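Local coordinates for outer membrane protein YopM (Yersinia pestis, PDB 1JL5) that probably alters host cell physiology as a secreted leucine-rich repeat effector, promoting bacterial survival in host tissues, at residues 59-64 with 76-81; 84-89 with 105-110; 117-122 with 137-142; 127-132 with 150-155; 198-203 with 212-217. One frame throughout, in Å; residues are numbered along the deposited sequence.

Interaction 1: residues 59-64 with 76-81; sequences EMAVSR and LELNNL
Arg64 reaches from helix 58-71 to the end of strand 75-77, where its NH1 gives a 2.6 Å hydrogen bond to Glu77 O. The side chain bends at chi2 (-79°), which turns CD toward that oxygen. The bond is bent, 134° at the hydrogen, and the carbonyl oxygen lies somewhat out of the guanidinium plane. The carboxylate of Glu77 runs beside the arginine with OE1 over a face of the guanidinium; the salt bridge from OE2 is long, and that atom is less surely placed. Met60 CG also lies above a face of the guanidinium, offset toward its rim. A water 2.9 Å from Arg64 NH1 accepts from it.

Closer to the helix the contact is oily. Arg64 CB presses on Leu78 CD2 at 3.3 Å, the two side chains running antiparallel. Arginine suits this place because its methylenes can lie on leucine while its charged end reaches the backbone.

Helices 36-48 and 58-71 form an alpha-helical hairpin that covers the first turn of the leucine-rich repeat solenoid. Ala61, being small, lets the chain come near: its CB meets Leu81 CD1 at 3.7 Å, while Leu81 CD2 touches Met60 CG at 3.8 Å.

Behind this shell, Trp46 of the first helix packs on Ala61. Asn101 of the next repeat bonds to both Leu78 O and Leu81 N, and Tyr300 of a neighbouring subunit packs on Leu81.

Interaction 2: residues 84-89 with 105-110; sequences SSLPEL and ELPELP
Pro107 fits its ring against Leu86 and Leu89 of the preceding repeat, and the apolar contacts centre on it. Its CD lies 3.4 Å from Leu86 CB and its CG 3.4 Å from Leu89 CG, both tighter than usual for carbon atoms. Leu89 crosses the proline at about a right angle and places its CG and both methyls near the ring's CG. In Leu89, chi1 (-57°) puts CG beside the backbone N and chi2 (170°) carries CD1 on to 3.5 Å from CD2 of Leu109, whose side chain runs alongside. The same methyl meets Pro110 CD at 3.9 Å.

Polar links are made through water, and no direct hydrogen bond joins the two segments. One water donates to Ser84 O and accepts from Glu105 N; a second accepts from Leu86 N, at 2.7 Å, and donates to Glu105 O. A third accepts from Leu89 N and donates to Glu108 O at 2.6 Å.

Farther out, Trp43 and Trp46 of helix 36-48 lie on Pro87, and the Glu88 carboxylate has a salt bridge with Lys34.

These are successive copies of the Leu-Pro-Glu-Leu sequence on the side of the solenoid away from its parallel strands. Pro107 presents the methylenes of its ring, and its nitrogen has no hydrogen needing a partner; leucine supplies the branched surface against it, and water satisfies backbone groups set too far apart to bond directly.

Interaction 3: residues 117-122 with 137-142; sequences LVDNNN and GVSNNQ
The amides of Asn121 and Asn141 run parallel, their planes 21° apart. Asn141 CG stands anti to the carbonyl carbon (chi1 -88°), on the side of Val118 O. Asn141 ND2 lies between two carbonyls close to its own plane: a nearly straight bond of 2.8 Å (177°) to Val118 O in the neighbouring turn, and one of 2.9 Å to Val138 O in its own. Val118 O is gripped twice, since Asn121 ND2 reaches it at 2.7 Å from the opposite face of the carbonyl plane. Asn141 OD1 accepts from Leu123 N, as Asn121 OD1 does from Leu103 N one turn earlier. The amides of Asn120 and Asn140 are a second paired set, and Asn120 ND2 bonds in its plane to Asp119 OD2.

Between the backbones, Val118 N bonds to Gly137 O at 2.6 Å, beside the parallel bridge of Leu117 with Gly137. Asn121 N follows, donating to Asn140 O at 2.9 Å. Glycine suits position 137 because Leu117 CG lies close to where a side chain would start.

Inside the turns the valines match, Val118 CG2 meeting Val138 CG1 at 3.6 Å. Asn120 and Asn140 take left-handed backbone angles, a conformation asparagine tolerates well. Asp119 OD1 is bonded to Ser99.

One asparagine per turn, with both ends of its amide spent on buried backbone groups, is the asparagine ladder that closes the bend after each strand of a leucine-rich repeat solenoid.

Interaction 4: residues 127-132 with 150-155; sequences SDLPPL and QNSSFL
Leu129 and Leu155 meet methyl to methyl, CD1 to CD1 at 3.5 Å, a tight pair whose side chains cross at about a right angle. The same Leu129 CD1 also lies 3.6 Å from Ser152 OG; a branched leucine end can touch both at once. A second apolar contact lies near the surface, where Leu132 and Phe154 run alongside each other and Leu132 CD2 approaches Phe154 CE2 to 3.6 Å.

The flat Phe154 ring, with CG beside the backbone N (chi1 -49°), can lie next to Leu132 and still offer an edge. Pro131 O lies in its plane, 3.4 Å from Phe154 CD2, so the carbonyl faces the weakly positive hydrogens of the rim. Ser153 CB sits above the centre of a face of the ring.

Water takes the place of direct hydrogen bonds. One water joins Pro130 O to Ser152 OG, 2.6 Å from the hydroxyl. Two others both donate to Pro131 O; they accept from Phe154 N, at 2.8 Å, and from Ser153 N. Prolines have no N-H, but their carbonyls serve here as acceptors. The donors are presented by a type I turn from Ser152 to Leu155, closed by Leu155 N to Ser152 O at 3.0 Å.

Both segments are loops on the side of the solenoid away from its strands, each leading into the next strand, 135-137 or 157-159. Leu129 and Leu155 pack on Leu136 of strand 135-137, while Pro130 rests against Leu109 of the preceding turn.

Interaction 5: residues 198-203 with 212-217; sequences TAIYAD and DLPLSL
Ile200 points from strand 199-201 into the packed interior of the leucine-rich repeat solenoid, where Leu217 meets it. Leu217 stands beside the start of the strand, its CA 3.8 Å from Thr198 CA, and reaches in from the next turn. The two side chains cross at about a right angle, and the CD1 methyl of Leu217 is the bump: it presses 3.4 Å from Ile200 CG1, tighter than usual, and 3.5 Å from Ile200 CD1.

Isoleucine suits the strand because its branch at CB fits extended backbone, while its longer arm still reaches inward. Ile200 CD1 itself ends in a shallow recess formed by Leu213 CD2 and Pro214 CD of the return loop, each at a looser 4.3 Å, and by Leu217 CD2. The type I turn from Pro214 to Leu217, closed by Leu217 N to Pro214 O, brings Pro214 and Leu217 to the same side chain. Ile220 of the next strand, 219-221, packs on both Ile200 and Leu213.

Near the start of the strand, Thr198 spends its hydroxyl on Glu176 O of the previous turn, and Ser216 OG bonds to Leu197 O. Between these two residues, Thr198 CA directs its hydrogen at Ser216 O, 3.5 Å away.

Interaction 1 joins the N-terminal helical hairpin to the first repeat, interactions 2, 3 and 4 join successive turns, and interaction 5 joins a strand to the loop that follows it, ending at the start of the next repeat. All five are partly buried; exposed residues touch in interactions 2 and 4. Interaction 3, in the bends just after the strands, bonds backbone directly with amide help, whereas interactions 2 and 4, on the opposite side, combine leucine and proline packing with bridging waters. Interaction 5 is largely hydrocarbon. Neighbouring contacts touch: Leu78 on Leu86 (1 and 2), Leu106 on Val118 (2 and 3), Leu109 on Pro130 (2 and 4). Interaction 5 stands apart, about 20 Å from interaction 4, centre to centre.

Interaction 1: residues 59-64 with 76-81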
# COMPACT_ATOMS: atom_id res chain seq x y z
N GLU A 59 25.49 -24.25 20.60
CA GLU A 59 25.87 -24.12 21.99
C GLU A 59 24.61 -23.99 22.83
O GLU A 59 24.44 -24.66 23.84
CB GLU A 59 26.75 -22.90 22.22
CG GLU A 59 27.09 -22.70 23.68
CD GLU A 59 28.13 -21.62 23.88
OE1 GLU A 59 29.16 -21.67 23.18
OE2 GLU A 59 27.93 -20.73 24.74
N MET A 60 23.71 -23.11 22.39
CA MET A 60 22.46 -22.91 23.11
C MET A 60 21.67 -24.20 23.04
O MET A 60 21.07 -24.63 24.02
CB MET A 60 21.65 -21.78 22.46
CG MET A 60 20.28 -21.58 23.11
SD MET A 60 20.38 -20.95 24.80
CE MET A 60 20.27 -22.45 25.76
N ALA A 61 21.66 -24.82 21.86
CA ALA A 61 20.95 -26.07 21.68
C ALA A 61 21.49 -27.10 22.66
O ALA A 61 20.74 -27.73 23.40
CB ALA A 61 21.11 -26.56 20.26
N VAL A 62 22.81 -27.26 22.68
CA VAL A 62 23.43 -28.22 23.59
C VAL A 62 23.02 -27.87 25.00
O VAL A 62 22.69 -28.75 25.80
CB VAL A 62 24.96 -28.19 23.49
CG1 VAL A 62 25.56 -29.05 24.59
CG2 VAL A 62 25.39 -28.71 22.13
N SER A 63 23.03 -26.59 25.31
CA SER A 63 22.64 -26.13 26.63
C SER A 63 21.21 -26.58 26.91
O SER A 63 20.89 -27.05 28.00
CB SER A 63 22.73 -24.61 26.71
OG SER A 63 22.29 -24.15 27.97
N ARG A 64 20.34 -26.43 25.91
CA ARG A 64 18.94 -26.83 26.04
C ARG A 64 18.89 -28.34 26.18
O ARG A 64 18.17 -28.88 27.02
CB ARG A 64 18.14 -26.42 24.80
CG ARG A 64 18.22 -24.94 24.42
CD ARG A 64 17.31 -24.08 25.28
NE ARG A 64 17.37 -22.68 24.88
CZ ARG A 64 16.90 -22.20 23.73
NH1 ARG A 64 16.32 -23.00 22.85
NH2 ARG A 64 17.02 -20.90 23.46
N LEU A 76 11.92 -30.40 24.89
CA LEU A 76 13.20 -29.86 24.48
C LEU A 76 12.81 -28.80 23.47
O LEU A 76 12.18 -29.10 22.46
CB LEU A 76 14.05 -30.93 23.81
CG LEU A 76 15.26 -30.38 23.06
CD1 LEU A 76 16.17 -29.62 24.02
CD2 LEU A 76 16.00 -31.53 22.40
N GLU A 77 13.17 -27.56 23.73
CA GLU A 77 12.83 -26.47 22.83
C GLU A 77 14.09 -25.85 22.25
O GLU A 77 14.86 -25.20 22.95
CB GLU A 77 11.99 -25.43 23.58
CG GLU A 77 11.45 -24.32 22.71
CD GLU A 77 12.38 -23.14 22.63
OE1 GLU A 77 12.56 -22.46 23.67
OE2 GLU A 77 12.95 -22.89 21.55
N LEU A 78 14.28 -26.08 20.96
CA LEU A 78 15.44 -25.57 20.24
C LEU A 78 14.99 -24.66 19.12
O LEU A 78 15.52 -24.72 18.01
CB LEU A 78 16.23 -26.74 19.66
CG LEU A 78 16.61 -27.81 20.68
CD1 LEU A 78 17.22 -29.01 19.97
CD2 LEU A 78 17.59 -27.22 21.68
N ASN A 79 14.00 -23.83 19.40
CA ASN A 79 13.47 -22.94 18.37
C ASN A 79 14.43 -21.87 17.91
O ASN A 79 15.17 -21.28 18.69
CB ASN A 79 12.19 -22.26 18.83
CG ASN A 79 11.08 -23.24 19.10
OD1 ASN A 79 11.03 -24.31 18.48
ND2 ASN A 79 10.17 -22.89 20.00
N ASN A 80 14.39 -21.63 16.61
CA ASN A 80 15.20 -20.60 15.99
C ASN A 80 16.66 -20.60 16.40
O ASN A 80 17.22 -19.55 16.74
CB ASN A 80 14.57 -19.24 16.28
CG ASN A 80 15.02 -18.18 15.33
OD1 ASN A 80 15.09 -18.42 14.12
ND2 ASN A 80 15.34 -17.00 15.84
N LEU A 81 17.28 -21.77 16.36
CA LEU A 81 18.68 -21.88 16.73
C LEU A 81 19.51 -22.12 15.48
O LEU A 81 20.70 -22.39 15.55
CB LEU A 81 18.88 -23.03 17.72
CG LEU A 81 18.20 -22.79 19.07
CD1 LEU A 81 18.54 -23.92 20.03
CD2 LEU A 81 18.67 -21.45 19.64
O HOH W 1 14.93 -20.95 21.33

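Interaction 2: residues 84-89 with 105-110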
# COMPACT_ATOMS: atom_id res chain seq x y z
N SER A 84 21.03 -26.96 11.62
CA SER A 84 20.89 -27.66 10.35
C SER A 84 20.67 -29.13 10.65
O SER A 84 20.43 -29.93 9.75
CB SER A 84 22.13 -27.47 9.48
OG SER A 84 23.29 -27.90 10.16
N SER A 85 20.76 -29.48 11.92
CA SER A 85 20.54 -30.86 12.34
C SER A 85 20.41 -30.86 13.84
O SER A 85 20.78 -29.90 14.51
CB SER A 85 21.71 -31.76 11.94
OG SER A 85 22.82 -31.55 12.80
N LEU A 86 19.87 -31.95 14.36
CA LEU A 86 19.73 -32.10 15.78
C LEU A 86 20.52 -33.34 16.12
O LEU A 86 20.56 -34.29 15.35
CB LEU A 86 18.27 -32.32 16.19
CG LEU A 86 17.30 -31.17 15.93
CD1 LEU A 86 15.95 -31.52 16.53
CD2 LEU A 86 17.85 -29.89 16.55
N PRO A 87 21.19 -33.33 17.27
CA PRO A 87 21.96 -34.51 17.65
C PRO A 87 20.94 -35.45 18.26
O PRO A 87 19.74 -35.15 18.26
CB PRO A 87 22.93 -33.95 18.67
CG PRO A 87 22.07 -32.95 19.39
CD PRO A 87 21.34 -32.25 18.27
N GLU A 88 21.40 -36.58 18.78
CA GLU A 88 20.49 -37.51 19.40
C GLU A 88 19.73 -36.74 20.46
O GLU A 88 20.30 -35.93 21.18
CB GLU A 88 21.27 -38.65 20.05
CG GLU A 88 20.41 -39.83 20.44
CD GLU A 88 21.21 -40.91 21.12
OE1 GLU A 88 22.35 -41.15 20.68
OE2 GLU A 88 20.70 -41.51 22.10
N LEU A 89 18.43 -36.99 20.56
CA LEU A 89 17.59 -36.29 21.52
C LEU A 89 17.61 -36.91 22.90
O LEU A 89 17.92 -38.09 23.05
CB LEU A 89 16.15 -36.27 21.01
CG LEU A 89 15.95 -35.65 19.62
CD1 LEU A 89 14.54 -35.92 19.15
CD2 LEU A 89 16.24 -34.16 19.68
N GLU A 105 16.74 -33.03 8.30
CA GLU A 105 16.54 -34.37 8.79
C GLU A 105 16.26 -34.25 10.28
O GLU A 105 16.65 -33.27 10.91
CB GLU A 105 17.81 -35.19 8.57
CG GLU A 105 17.59 -36.65 8.22
CD GLU A 105 16.90 -36.82 6.88
OE1 GLU A 105 15.69 -36.51 6.79
OE2 GLU A 105 17.57 -37.26 5.92
N LEU A 106 15.58 -35.24 10.84
CA LEU A 106 15.31 -35.22 12.27
C LEU A 106 16.04 -36.39 12.89
O LEU A 106 16.14 -37.46 12.30
CB LEU A 106 13.82 -35.35 12.55
CG LEU A 106 12.93 -34.13 12.28
CD1 LEU A 106 11.50 -34.47 12.65
CD2 LEU A 106 13.42 -32.94 13.11
N PRO A 107 16.60 -36.19 14.09
CA PRO A 107 17.29 -37.31 14.71
C PRO A 107 16.19 -38.31 15.04
O PRO A 107 15.01 -37.95 15.00
CB PRO A 107 17.90 -36.69 15.96
CG PRO A 107 16.88 -35.64 16.32
CD PRO A 107 16.56 -35.02 14.99
N GLU A 108 16.56 -39.54 15.34
CA GLU A 108 15.56 -40.53 15.68
C GLU A 108 14.71 -39.97 16.81
O GLU A 108 15.23 -39.39 17.76
CB GLU A 108 16.22 -41.83 16.13
CG GLU A 108 15.22 -42.91 16.48
CD GLU A 108 15.89 -44.17 16.96
OE1 GLU A 108 16.71 -44.73 16.20
OE2 GLU A 108 15.61 -44.60 18.10
N LEU A 109 13.40 -40.12 16.70
CA LEU A 109 12.52 -39.60 17.73
C LEU A 109 12.21 -40.65 18.77
O LEU A 109 11.93 -41.80 18.45
CB LEU A 109 11.24 -39.07 17.10
CG LEU A 109 11.46 -37.98 16.04
CD1 LEU A 109 10.12 -37.53 15.47
CD2 LEU A 109 12.19 -36.80 16.66
N PRO A 110 12.26 -40.27 20.06
CA PRO A 110 11.97 -41.20 21.16
C PRO A 110 10.58 -41.78 21.04
O PRO A 110 9.66 -41.13 20.52
CB PRO A 110 12.10 -40.31 22.39
CG PRO A 110 13.08 -39.26 21.97
CD PRO A 110 12.62 -38.94 20.57
O HOH W 2 19.11 -32.15 9.44
O HOH W 3 18.57 -33.61 12.71
O HOH W 4 17.59 -39.03 18.83

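Interaction 3: residues 117-122 with 137-142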
# COMPACT_ATOMS: atom_id res chain seq x y z
N LEU A 117 7.31 -30.58 17.22
CA LEU A 117 7.11 -29.26 16.64
C LEU A 117 8.40 -28.83 15.97
O LEU A 117 9.27 -28.25 16.60
CB LEU A 117 6.75 -28.22 17.71
CG LEU A 117 5.28 -28.02 18.07
CD1 LEU A 117 4.74 -29.26 18.74
CD2 LEU A 117 5.16 -26.81 18.98
N VAL A 118 8.50 -29.11 14.68
CA VAL A 118 9.68 -28.76 13.92
C VAL A 118 9.26 -27.95 12.71
O VAL A 118 9.79 -28.12 11.61
CB VAL A 118 10.45 -30.01 13.49
CG1 VAL A 118 11.05 -30.68 14.72
CG2 VAL A 118 9.51 -30.97 12.78
N ASP A 119 8.29 -27.08 12.91
CA ASP A 119 7.81 -26.23 11.84
C ASP A 119 8.96 -25.33 11.46
O ASP A 119 9.87 -25.09 12.27
CB ASP A 119 6.65 -25.38 12.32
CG ASP A 119 6.99 -24.61 13.57
OD1 ASP A 119 7.12 -25.25 14.63
OD2 ASP A 119 7.16 -23.37 13.48
N ASN A 120 8.94 -24.82 10.23
CA ASN A 120 9.98 -23.93 9.77
C ASN A 120 11.36 -24.55 9.83
O ASN A 120 12.24 -24.12 10.57
CB ASN A 120 9.93 -22.64 10.58
CG ASN A 120 8.64 -21.89 10.37
OD1 ASN A 120 8.44 -21.27 9.32
ND2 ASN A 120 7.75 -21.95 11.35
N ASN A 121 11.51 -25.60 9.04
CA ASN A 121 12.77 -26.30 8.92
C ASN A 121 12.83 -26.69 7.46
O ASN A 121 12.00 -26.24 6.68
CB ASN A 121 12.79 -27.52 9.83
CG ASN A 121 13.17 -27.16 11.25
OD1 ASN A 121 14.28 -26.69 11.49
ND2 ASN A 121 12.26 -27.35 12.19
N ASN A 122 13.79 -27.51 7.10
CA ASN A 122 13.95 -27.92 5.72
C ASN A 122 13.72 -29.41 5.59
O ASN A 122 14.32 -30.07 4.75
CB ASN A 122 15.35 -27.56 5.24
CG ASN A 122 15.64 -26.08 5.37
OD1 ASN A 122 16.79 -25.65 5.47
ND2 ASN A 122 14.58 -25.27 5.37
N GLY A 137 3.80 -31.17 14.45
CA GLY A 137 3.95 -29.83 13.92
C GLY A 137 5.14 -29.77 12.99
O GLY A 137 6.28 -29.65 13.44
N VAL A 138 4.88 -29.88 11.70
CA VAL A 138 5.94 -29.86 10.70
C VAL A 138 5.61 -28.86 9.60
O VAL A 138 6.00 -29.04 8.45
CB VAL A 138 6.12 -31.24 10.07
CG1 VAL A 138 6.60 -32.23 11.11
CG2 VAL A 138 4.80 -31.70 9.48
N SER A 139 4.88 -27.82 9.96
CA SER A 139 4.52 -26.82 8.97
C SER A 139 5.79 -26.12 8.52
O SER A 139 6.81 -26.16 9.20
CB SER A 139 3.56 -25.80 9.57
OG SER A 139 4.21 -25.04 10.57
N ASN A 140 5.71 -25.49 7.35
CA ASN A 140 6.84 -24.75 6.83
C ASN A 140 8.09 -25.59 6.74
O ASN A 140 9.12 -25.30 7.35
CB ASN A 140 7.09 -23.53 7.69
CG ASN A 140 5.89 -22.61 7.73
OD1 ASN A 140 5.41 -22.18 6.69
ND2 ASN A 140 5.40 -22.31 8.93
N ASN A 141 7.99 -26.67 5.98
CA ASN A 141 9.10 -27.54 5.75
C ASN A 141 9.05 -27.86 4.28
O ASN A 141 8.39 -27.15 3.52
CB ASN A 141 8.99 -28.80 6.61
CG ASN A 141 9.62 -28.61 7.97
OD1 ASN A 141 10.84 -28.58 8.09
ND2 ASN A 141 8.79 -28.45 9.00
N GLN A 142 9.73 -28.92 3.87
CA GLN A 142 9.74 -29.28 2.47
C GLN A 142 9.28 -30.71 2.35
O GLN A 142 9.72 -31.44 1.47
CB GLN A 142 11.14 -29.12 1.91
CG GLN A 142 11.61 -27.68 1.87
CD GLN A 142 13.10 -27.56 1.67
OE1 GLN A 142 13.66 -28.15 0.75
NE2 GLN A 142 13.75 -26.80 2.54
O HOH W 5 11.52 -25.33 4.32

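Interaction 4: residues 127-132 with 150-155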
# COMPACT_ATOMS: atom_id res chain seq x y z
N SER A 127 10.43 -39.66 9.39
CA SER A 127 10.49 -41.09 9.58
C SER A 127 9.13 -41.42 10.16
O SER A 127 8.40 -40.52 10.57
CB SER A 127 11.58 -41.45 10.58
OG SER A 127 12.85 -41.10 10.06
N ASP A 128 8.77 -42.70 10.17
CA ASP A 128 7.49 -43.08 10.72
C ASP A 128 7.37 -42.43 12.08
O ASP A 128 8.33 -42.42 12.86
CB ASP A 128 7.38 -44.60 10.82
CG ASP A 128 7.47 -45.26 9.47
OD1 ASP A 128 7.01 -44.63 8.49
OD2 ASP A 128 7.98 -46.39 9.38
N LEU A 129 6.20 -41.88 12.36
CA LEU A 129 5.97 -41.18 13.60
C LEU A 129 6.12 -42.00 14.86
O LEU A 129 5.87 -43.21 14.87
CB LEU A 129 4.56 -40.57 13.59
CG LEU A 129 4.24 -39.67 12.41
CD1 LEU A 129 2.83 -39.13 12.57
CD2 LEU A 129 5.26 -38.53 12.32
N PRO A 130 6.56 -41.36 15.95
CA PRO A 130 6.73 -42.04 17.22
C PRO A 130 5.32 -42.53 17.55
O PRO A 130 4.35 -41.79 17.36
CB PRO A 130 7.19 -40.92 18.14
CG PRO A 130 7.92 -40.00 17.23
CD PRO A 130 7.02 -39.96 16.03
N PRO A 131 5.19 -43.76 18.05
CA PRO A 131 3.87 -44.31 18.37
C PRO A 131 2.96 -43.43 19.23
O PRO A 131 1.75 -43.46 19.09
CB PRO A 131 4.21 -45.63 19.06
CG PRO A 131 5.52 -45.34 19.71
CD PRO A 131 6.25 -44.60 18.62
N LEU A 132 3.55 -42.64 20.11
CA LEU A 132 2.76 -41.80 21.00
C LEU A 132 2.56 -40.37 20.49
O LEU A 132 2.00 -39.54 21.21
CB LEU A 132 3.42 -41.74 22.38
CG LEU A 132 3.76 -43.08 23.03
CD1 LEU A 132 4.38 -42.83 24.39
CD2 LEU A 132 2.50 -43.92 23.17
N GLN A 150 -2.43 -42.79 9.79
CA GLN A 150 -3.62 -43.47 10.28
C GLN A 150 -3.41 -44.39 11.47
O GLN A 150 -4.34 -44.65 12.22
CB GLN A 150 -4.28 -44.24 9.14
CG GLN A 150 -3.53 -45.46 8.66
CD GLN A 150 -4.21 -46.12 7.49
OE1 GLN A 150 -5.44 -46.26 7.48
NE2 GLN A 150 -3.43 -46.54 6.50
N ASN A 151 -2.19 -44.87 11.66
CA ASN A 151 -1.92 -45.76 12.79
C ASN A 151 -1.37 -45.03 13.99
O ASN A 151 -0.89 -45.64 14.94
CB ASN A 151 -0.98 -46.88 12.37
CG ASN A 151 -1.59 -47.77 11.31
OD1 ASN A 151 -2.75 -48.17 11.42
ND2 ASN A 151 -0.82 -48.08 10.28
N SER A 152 -1.44 -43.70 13.95
CA SER A 152 -0.97 -42.90 15.07
C SER A 152 -2.15 -42.75 16.01
O SER A 152 -2.91 -41.78 15.94
CB SER A 152 -0.48 -41.55 14.57
OG SER A 152 0.62 -41.73 13.69
N SER A 153 -2.30 -43.74 16.88
CA SER A 153 -3.39 -43.81 17.83
C SER A 153 -3.59 -42.56 18.68
O SER A 153 -4.67 -42.35 19.22
CB SER A 153 -3.18 -45.02 18.75
OG SER A 153 -3.06 -46.20 17.99
N PHE A 154 -2.56 -41.74 18.81
CA PHE A 154 -2.67 -40.55 19.64
C PHE A 154 -2.46 -39.26 18.87
O PHE A 154 -2.44 -38.18 19.46
CB PHE A 154 -1.67 -40.64 20.79
CG PHE A 154 -1.72 -41.96 21.50
CD1 PHE A 154 -2.76 -42.26 22.37
CD2 PHE A 154 -0.74 -42.92 21.27
CE1 PHE A 154 -2.84 -43.50 22.99
CE2 PHE A 154 -0.81 -44.17 21.89
CZ PHE A 154 -1.86 -44.46 22.75
N LEU A 155 -2.27 -39.37 17.56
CA LEU A 155 -2.06 -38.19 16.73
C LEU A 155 -3.33 -37.36 16.71
O LEU A 155 -4.29 -37.71 16.03
CB LEU A 155 -1.71 -38.59 15.30
CG LEU A 155 -0.40 -38.02 14.74
CD1 LEU A 155 -0.42 -38.12 13.23
CD2 LEU A 155 -0.21 -36.59 15.19
O HOH W 6 2.30 -42.31 15.65
O HOH W 7 0.10 -41.41 17.90
O HOH W 8 0.36 -45.01 17.65

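Interaction 5: residues 198-203 with 212-217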
# COMPACT_ATOMS: atom_id res chain seq x y z
N THR A 198 -11.97 -31.80 14.25
CA THR A 198 -12.77 -30.61 14.44
C THR A 198 -12.28 -29.46 13.57
O THR A 198 -13.03 -28.53 13.28
CB THR A 198 -12.74 -30.16 15.89
OG1 THR A 198 -11.40 -29.78 16.23
CG2 THR A 198 -13.18 -31.30 16.80
N ALA A 199 -11.03 -29.51 13.16
CA ALA A 199 -10.49 -28.44 12.34
C ALA A 199 -9.64 -28.95 11.20
O ALA A 199 -8.74 -29.76 11.39
CB ALA A 199 -9.68 -27.48 13.20
N ILE A 200 -9.95 -28.46 10.01
CA ILE A 200 -9.21 -28.83 8.83
C ILE A 200 -8.76 -27.57 8.13
O ILE A 200 -9.56 -26.69 7.82
CB ILE A 200 -10.07 -29.59 7.81
CG1 ILE A 200 -10.58 -30.90 8.41
CG2 ILE A 200 -9.25 -29.86 6.55
CD1 ILE A 200 -11.58 -31.60 7.51
N TYR A 201 -7.46 -27.47 7.92
CA TYR A 201 -6.89 -26.35 7.20
C TYR A 201 -6.28 -27.05 6.01
O TYR A 201 -5.37 -27.86 6.15
CB TYR A 201 -5.83 -25.64 8.02
CG TYR A 201 -6.40 -24.93 9.22
CD1 TYR A 201 -6.78 -25.63 10.36
CD2 TYR A 201 -6.61 -23.55 9.20
CE1 TYR A 201 -7.35 -24.98 11.45
CE2 TYR A 201 -7.17 -22.89 10.29
CZ TYR A 201 -7.54 -23.62 11.40
OH TYR A 201 -8.10 -22.98 12.48
N ALA A 202 -6.83 -26.77 4.84
CA ALA A 202 -6.36 -27.39 3.62
C ALA A 202 -6.38 -26.31 2.55
O ALA A 202 -6.43 -26.59 1.36
CB ALA A 202 -7.26 -28.55 3.23
N ASP A 203 -6.36 -25.06 3.00
CA ASP A 203 -6.36 -23.94 2.09
C ASP A 203 -5.06 -23.98 1.30
O ASP A 203 -4.12 -24.69 1.67
CB ASP A 203 -6.40 -22.63 2.87
CG ASP A 203 -5.28 -22.54 3.88
OD1 ASP A 203 -5.27 -23.35 4.83
OD2 ASP A 203 -4.40 -21.68 3.71
N ASP A 212 -16.12 -35.70 2.02
CA ASP A 212 -17.26 -35.40 2.87
C ASP A 212 -16.64 -35.08 4.21
O ASP A 212 -15.66 -35.70 4.61
CB ASP A 212 -18.21 -36.58 2.96
CG ASP A 212 -18.94 -36.83 1.66
OD1 ASP A 212 -19.41 -35.85 1.06
OD2 ASP A 212 -19.03 -38.00 1.23
N LEU A 213 -17.20 -34.10 4.90
CA LEU A 213 -16.65 -33.68 6.17
C LEU A 213 -17.17 -34.48 7.35
O LEU A 213 -18.31 -34.92 7.36
CB LEU A 213 -16.93 -32.19 6.36
CG LEU A 213 -16.50 -31.36 5.15
CD1 LEU A 213 -16.79 -29.89 5.40
CD2 LEU A 213 -15.01 -31.58 4.88
N PRO A 214 -16.31 -34.66 8.36
CA PRO A 214 -16.69 -35.41 9.56
C PRO A 214 -17.68 -34.61 10.39
O PRO A 214 -17.60 -33.39 10.50
CB PRO A 214 -15.36 -35.59 10.28
CG PRO A 214 -14.63 -34.33 9.93
CD PRO A 214 -14.92 -34.20 8.45
N LEU A 215 -18.63 -35.33 10.98
CA LEU A 215 -19.65 -34.72 11.81
C LEU A 215 -19.02 -33.84 12.88
O LEU A 215 -19.60 -32.85 13.31
CB LEU A 215 -20.46 -35.83 12.48
CG LEU A 215 -21.55 -35.38 13.46
CD1 LEU A 215 -22.68 -34.75 12.67
CD2 LEU A 215 -22.05 -36.58 14.25
N SER A 216 -17.83 -34.21 13.30
CA SER A 216 -17.13 -33.47 14.34
C SER A 216 -16.53 -32.15 13.88
O SER A 216 -16.21 -31.30 14.71
CB SER A 216 -16.02 -34.33 14.93
OG SER A 216 -15.15 -34.76 13.89
N LEU A 217 -16.38 -31.98 12.58
CA LEU A 217 -15.76 -30.77 12.06
C LEU A 217 -16.38 -29.48 12.58
O LEU A 217 -17.58 -29.27 12.50
CB LEU A 217 -15.79 -30.75 10.53
CG LEU A 217 -14.75 -29.83 9.89
CD1 LEU A 217 -13.35 -30.33 10.26
CD2 LEU A 217 -14.92 -29.79 8.39